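Local structure of molinate hydrolase (Gulosibacter molinativorax, 4UB9) at residues A[155-159]-A[160-164]; A[336-339]-A[340-344]; A[383-387]-A[388-392]. The protein hydrolyses the thiocarbamate pesticide molinate as a zinc-binding enzyme of the amidohydrolase family. All coordinates share one frame; numbering follows the deposited sequence.

Contact 1 (A[155-159]-A[160-164]); sequences RDRIA and SGAAE
The carbonyl oxygen D156 O is met twice from S160: the amide S160 N donates to D156 O at 3.0 Å, and the hydroxyl S160 OG lies 3.2 Å from that same oxygen. Because chi1 of S160 is 78°, OG sits between its own backbone N and carbonyl carbon and folds back over the last turn. S160 OG also lies 3.3 Å from R157 O, and both contacts of the hydroxyl are weak. Next along the chain, G161 N donates to I158 O at 3.2 Å, approaching from above the carbonyl plane rather than along a lone pair. G161 has positive phi (86°) and is the first residue out of the helix, in a Schellman motif that ends helix 148-159. This helix is the crossover of a beta-alpha-beta unit joining the parallel neighbours 138-143 and 167-170 of the TIM-barrel fold, and the turn sends the chain back toward the second strand. A163 N adds a weak bond to R157 O. The R157 side chain runs out past A162, CB against CB, and bends at chi3 (35°), which brings NH2 obliquely to 3.7 Å from A163 CB; its NE is held in a salt bridge by E127 of helix 122-135. On the buried side I158 CA makes a CA-H...O contact to A163 O, 3.4 Å away and nearly straight, while I158 CG1 lies 3.9 Å from E164 O. That carbonyl accepts from Q131, and the E164 carboxylate pairs with R472.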
# COMPACT_ATOMS: atom_id res chain seq x y z
N ARG A 155 10.13 36.70 -6.37
CA ARG A 155 9.82 37.92 -5.65
C ARG A 155 10.69 39.07 -6.14
O ARG A 155 10.21 40.19 -6.25
CB ARG A 155 9.85 37.79 -4.15
CG ARG A 155 11.12 38.13 -3.49
CD ARG A 155 10.91 39.08 -2.39
NE ARG A 155 11.56 38.61 -1.19
CZ ARG A 155 12.87 38.43 -0.99
NH1 ARG A 155 13.75 38.59 -1.94
NH2 ARG A 155 13.30 38.06 0.21
N ASP A 156 11.95 38.77 -6.43
CA ASP A 156 12.90 39.81 -6.85
C ASP A 156 12.49 40.38 -8.21
O ASP A 156 12.58 41.56 -8.44
CB ASP A 156 14.34 39.28 -6.91
CG ASP A 156 14.88 38.89 -5.50
OD1 ASP A 156 14.24 39.20 -4.49
OD2 ASP A 156 15.96 38.27 -5.42
N ARG A 157 11.99 39.53 -9.07
CA ARG A 157 11.55 39.98 -10.37
C ARG A 157 10.28 40.78 -10.30
O ARG A 157 10.10 41.75 -11.03
CB ARG A 157 11.41 38.80 -11.31
CG ARG A 157 12.76 38.38 -11.87
CD ARG A 157 12.75 37.00 -12.51
NE ARG A 157 11.48 36.71 -13.19
CZ ARG A 157 11.20 37.00 -14.46
NH1 ARG A 157 12.08 37.62 -15.22
NH2 ARG A 157 10.02 36.70 -14.97
N ILE A 158 9.36 40.37 -9.45
CA ILE A 158 8.12 41.16 -9.28
C ILE A 158 8.42 42.48 -8.58
O ILE A 158 7.96 43.53 -8.98
CB ILE A 158 7.08 40.39 -8.47
CG1 ILE A 158 6.58 39.23 -9.29
CG2 ILE A 158 5.93 41.31 -8.05
CD1 ILE A 158 5.71 38.25 -8.52
N ALA A 159 9.24 42.42 -7.55
CA ALA A 159 9.63 43.64 -6.82
C ALA A 159 10.38 44.65 -7.69
O ALA A 159 10.26 45.86 -7.46
CB ALA A 159 10.49 43.30 -5.59
N SER A 160 11.18 44.17 -8.63
CA SER A 160 11.99 45.05 -9.50
C SER A 160 11.21 45.46 -10.77
O SER A 160 11.71 46.20 -11.58
CB SER A 160 13.25 44.33 -9.95
OG SER A 160 12.90 43.43 -11.00
N GLY A 161 10.00 44.96 -10.94
CA GLY A 161 9.21 45.31 -12.10
C GLY A 161 9.47 44.47 -13.34
O GLY A 161 8.78 44.65 -14.35
N ALA A 162 10.38 43.53 -13.27
CA ALA A 162 10.61 42.59 -14.39
C ALA A 162 9.44 41.64 -14.68
O ALA A 162 9.36 41.05 -15.76
CB ALA A 162 11.86 41.78 -14.16
N ALA A 163 8.56 41.48 -13.71
CA ALA A 163 7.43 40.58 -13.87
C ALA A 163 6.23 41.07 -13.11
O ALA A 163 6.32 41.76 -12.10
CB ALA A 163 7.79 39.19 -13.41
N GLU A 164 5.09 40.64 -13.61
CA GLU A 164 3.80 41.01 -13.06
C GLU A 164 3.36 40.09 -11.90
O GLU A 164 3.68 38.91 -11.87
CB GLU A 164 2.77 40.96 -14.19
CG GLU A 164 1.33 41.24 -13.78
CD GLU A 164 1.12 42.70 -13.41
OE1 GLU A 164 1.54 43.11 -12.30
OE2 GLU A 164 0.53 43.46 -14.23

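Contact 2 (A[336-339]-A[340-344]); sequences QAWM and DSVDH
A Schellman motif closes helix 333-341, with D343 at positive phi as the residue that turns the chain out of the helix. Its wider bond, spanning five residues, runs from H344 N to M339 O at 3.0 Å and is nearly straight; the inner one, from D343 N to D340 O, is 3.2 Å. Just before the turn, W338 O takes two donors: V342 N at 3.1 Å, almost in line with the carbonyl bond, and the hydroxyl S341 OG at 2.6 Å, which has curled back against the helix. V342, one turn on from W338, and H344, brought back by the turn at D343, both meet the W338 indole. With CG of W338 anti to its backbone N (chi1 172°), the indole lies along the end of the helix. V342 comes over one face: its CG2 is 4.1 Å from the centroid of the six-membered ring and 19° off the normal, a CH-pi contact, while V342 CG1 reaches the pyrrole nitrogen NE1. H344 meets the far end of the same ring obliquely, with CD2 3.8 Å from W338 CH2 and the two ring planes 51° apart. H344 CB rests 4.1 Å from M339 CG. Outside the turn, H344 ND1 is hydrogen-bonded to F346 N and D340 makes a salt bridge to R352. The helix end thus has its late carbonyls supplied with donors: W338 O is shared by an amide and a hydroxyl. The H344 side chain has its ring carbon CD2 against W338 and its CB against M339, and the bond from F346 N to ND1 probably helps set the turn of the ring.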
# COMPACT_ATOMS: atom_id res chain seq x y z
N GLN A 336 -17.94 22.47 4.36
CA GLN A 336 -17.77 21.53 5.46
C GLN A 336 -18.81 20.45 5.43
O GLN A 336 -18.56 19.31 5.82
CB GLN A 336 -17.84 22.24 6.85
CG GLN A 336 -17.48 21.31 8.04
CD GLN A 336 -16.06 20.68 7.97
OE1 GLN A 336 -15.86 19.49 8.28
NE2 GLN A 336 -15.08 21.47 7.59
N ALA A 337 -20.02 20.85 5.07
CA ALA A 337 -21.10 19.85 4.96
C ALA A 337 -20.78 18.85 3.84
O ALA A 337 -21.09 17.67 3.94
CB ALA A 337 -22.43 20.53 4.68
N TRP A 338 -20.20 19.35 2.75
CA TRP A 338 -19.80 18.46 1.71
C TRP A 338 -18.73 17.45 2.23
O TRP A 338 -18.84 16.23 2.06
CB TRP A 338 -19.29 19.23 0.50
CG TRP A 338 -18.70 18.26 -0.47
CD1 TRP A 338 -19.38 17.45 -1.32
CD2 TRP A 338 -17.32 17.92 -0.60
NE1 TRP A 338 -18.51 16.65 -1.98
CE2 TRP A 338 -17.24 16.91 -1.55
CE3 TRP A 338 -16.15 18.37 0.00
CZ2 TRP A 338 -16.03 16.33 -1.94
CZ3 TRP A 338 -14.95 17.82 -0.37
CH2 TRP A 338 -14.89 16.79 -1.33
N MET A 339 -17.73 17.99 2.90
CA MET A 339 -16.64 17.20 3.45
C MET A 339 -17.15 16.16 4.37
O MET A 339 -16.77 14.98 4.27
CB MET A 339 -15.67 18.06 4.24
CG MET A 339 -14.65 18.75 3.42
SD MET A 339 -13.72 19.89 4.47
CE MET A 339 -12.27 20.17 3.47
N ASP A 340 -18.04 16.56 5.26
CA ASP A 340 -18.64 15.59 6.20
C ASP A 340 -19.48 14.52 5.46
O ASP A 340 -19.48 13.36 5.82
CB ASP A 340 -19.48 16.29 7.29
CG ASP A 340 -18.62 17.15 8.22
OD1 ASP A 340 -17.38 16.92 8.32
OD2 ASP A 340 -19.14 18.06 8.88
N SER A 341 -20.14 14.92 4.39
CA SER A 341 -21.01 14.00 3.68
C SER A 341 -20.22 12.89 2.99
O SER A 341 -20.75 11.82 2.78
CB SER A 341 -21.86 14.73 2.64
OG SER A 341 -21.09 15.00 1.47
N VAL A 342 -18.99 13.18 2.58
CA VAL A 342 -18.16 12.16 1.92
C VAL A 342 -17.07 11.59 2.83
O VAL A 342 -16.15 10.93 2.37
CB VAL A 342 -17.48 12.67 0.63
CG1 VAL A 342 -18.53 13.23 -0.33
CG2 VAL A 342 -16.43 13.73 0.92
N ASP A 343 -17.19 11.85 4.12
CA ASP A 343 -16.19 11.40 5.07
C ASP A 343 -14.75 11.72 4.62
O ASP A 343 -13.83 10.93 4.71
CB ASP A 343 -16.39 9.92 5.36
CG ASP A 343 -15.80 9.50 6.70
OD1 ASP A 343 -15.46 10.38 7.53
OD2 ASP A 343 -15.66 8.28 6.94
N HIS A 344 -14.57 12.93 4.12
CA HIS A 344 -13.30 13.37 3.62
C HIS A 344 -12.20 13.34 4.70
O HIS A 344 -12.44 13.70 5.86
CB HIS A 344 -13.45 14.79 3.11
CG HIS A 344 -12.36 15.22 2.20
ND1 HIS A 344 -11.15 15.70 2.67
CD2 HIS A 344 -12.26 15.21 0.86
CE1 HIS A 344 -10.36 15.97 1.65
NE2 HIS A 344 -11.01 15.69 0.54

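Contact 3 (A[383-387]-A[388-392]); sequences EDMSQ and GELHE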
# COMPACT_ATOMS: atom_id res chain seq x y z
N GLU A 383 -9.87 19.07 -12.19
CA GLU A 383 -10.73 18.34 -13.10
C GLU A 383 -11.30 17.05 -12.45
O GLU A 383 -12.34 16.59 -12.83
CB GLU A 383 -9.95 18.02 -14.39
CG GLU A 383 -10.80 17.52 -15.53
CD GLU A 383 -11.76 18.60 -16.05
OE1 GLU A 383 -11.41 19.81 -16.06
OE2 GLU A 383 -12.91 18.24 -16.39
N ASP A 384 -10.57 16.47 -11.51
CA ASP A 384 -11.04 15.27 -10.79
C ASP A 384 -12.18 15.55 -9.83
O ASP A 384 -12.84 14.62 -9.38
CB ASP A 384 -9.93 14.66 -9.90
CG ASP A 384 -8.86 13.88 -10.68
OD1 ASP A 384 -8.84 13.88 -11.93
OD2 ASP A 384 -8.00 13.27 -9.99
N MET A 385 -12.35 16.80 -9.45
CA MET A 385 -13.20 17.12 -8.30
C MET A 385 -14.66 17.25 -8.66
O MET A 385 -14.99 17.79 -9.71
CB MET A 385 -12.75 18.44 -7.68
CG MET A 385 -11.35 18.39 -7.12
SD MET A 385 -10.81 20.00 -6.56
CE MET A 385 -9.30 19.47 -5.71
N SER A 386 -15.51 16.80 -7.76
CA SER A 386 -16.97 17.02 -7.84
C SER A 386 -17.32 18.49 -7.62
O SER A 386 -16.49 19.29 -7.20
CB SER A 386 -17.71 16.18 -6.80
OG SER A 386 -17.40 16.61 -5.47
N GLN A 387 -18.56 18.83 -7.95
CA GLN A 387 -19.14 20.18 -7.69
C GLN A 387 -19.02 20.57 -6.25
O GLN A 387 -18.64 21.68 -5.95
CB GLN A 387 -20.64 20.24 -8.01
CG GLN A 387 -20.95 20.54 -9.45
CD GLN A 387 -20.03 21.62 -10.00
OE1 GLN A 387 -20.13 22.79 -9.61
NE2 GLN A 387 -19.12 21.24 -10.89
N GLY A 388 -19.34 19.63 -5.37
CA GLY A 388 -19.31 19.84 -3.92
C GLY A 388 -17.91 20.16 -3.39
O GLY A 388 -17.73 21.02 -2.54
N GLU A 389 -16.92 19.48 -3.96
CA GLU A 389 -15.53 19.70 -3.56
C GLU A 389 -15.08 21.07 -3.99
O GLU A 389 -14.33 21.74 -3.26
CB GLU A 389 -14.59 18.64 -4.13
CG GLU A 389 -13.14 18.78 -3.63
CD GLU A 389 -12.27 17.53 -3.83
OE1 GLU A 389 -12.74 16.51 -4.35
OE2 GLU A 389 -11.09 17.59 -3.48
N LEU A 390 -15.46 21.45 -5.21
CA LEU A 390 -15.01 22.72 -5.75
C LEU A 390 -15.71 23.89 -5.15
O LEU A 390 -15.17 24.98 -5.10
CB LEU A 390 -15.25 22.80 -7.24
CG LEU A 390 -14.25 22.01 -8.08
CD1 LEU A 390 -14.83 21.81 -9.49
CD2 LEU A 390 -12.91 22.72 -8.13
N HIS A 391 -16.94 23.68 -4.74
CA HIS A 391 -17.79 24.76 -4.27
C HIS A 391 -17.29 25.29 -2.92
O HIS A 391 -17.36 24.60 -1.90
CB HIS A 391 -19.25 24.30 -4.14
CG HIS A 391 -20.18 25.37 -3.66
ND1 HIS A 391 -20.45 26.51 -4.39
CD2 HIS A 391 -20.92 25.46 -2.53
CE1 HIS A 391 -21.28 27.28 -3.71
NE2 HIS A 391 -21.60 26.65 -2.59
N GLU A 392 -16.81 26.51 -2.94
CA GLU A 392 -16.27 27.17 -1.74
C GLU A 392 -15.09 26.38 -1.17
O GLU A 392 -14.91 26.25 0.03
CB GLU A 392 -17.37 27.41 -0.70
CG GLU A 392 -18.36 28.50 -1.14
CD GLU A 392 -19.62 28.62 -0.28
OE1 GLU A 392 -19.77 27.92 0.77
OE2 GLU A 392 -20.51 29.38 -0.75
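The chain leaves helix 379-383 through an extended M385 and enters a short helix at 387-390, with S386 at the N-cap. Its first regular backbone bonds are L390 N to S386 O at 3.1 Å and H391 N to Q387 O at 2.9 Å. The cap itself is a side-chain bond: S386 OG, placed by chi1 of 67° between its own N and carbonyl carbon, accepts from E389 N at 3.3 Å. The same amide makes a second, weak bond to S386 O. M385, the residue before the cap, folds forward over the first turn, where its SD lies 3.8 Å from L390 CD2. M385 (N') and L390 (N4), packed across the cap, form a hydrophobic staple. E389 runs out extended, CG anti to its N (chi1 -175°), and crosses the methionine at about a right angle. M385 CG lies 3.5 Å from E389 CD, and the methyl CE of M385 is 3.4 Å from E389 OE2, so the carboxylate lies against the methionine chain in van der Waals contact. The E392 carboxylate binds T332 and Q406 of the same chain, and at the other end the D384 carboxylate accepts from R198 N and bonds T199 OG1 of the second subunit. Helix 333-341 borders this turn: S386 and E389 pack on W338, H391 on A334.

Contacts 2 and 3 are neighbours, their centres about 12 Å apart, and the indole of W338 joins them: its CH2 is 3.4 Å from E389 CB and its CD1 3.5 Å from G388 CA. The ring that contact 2 packs against V342 and H344 thus also lies along the capped turn of contact 3. Contact 1 stands apart, its centre about 40 Å from that of contact 2, across the chain's centre, and about 33 Å from that of contact 3. Contacts 1 and 2 end helices, whereas contact 3 centres on the capped start of a very short helix. All three lie away from the zinc held by H282 and H302.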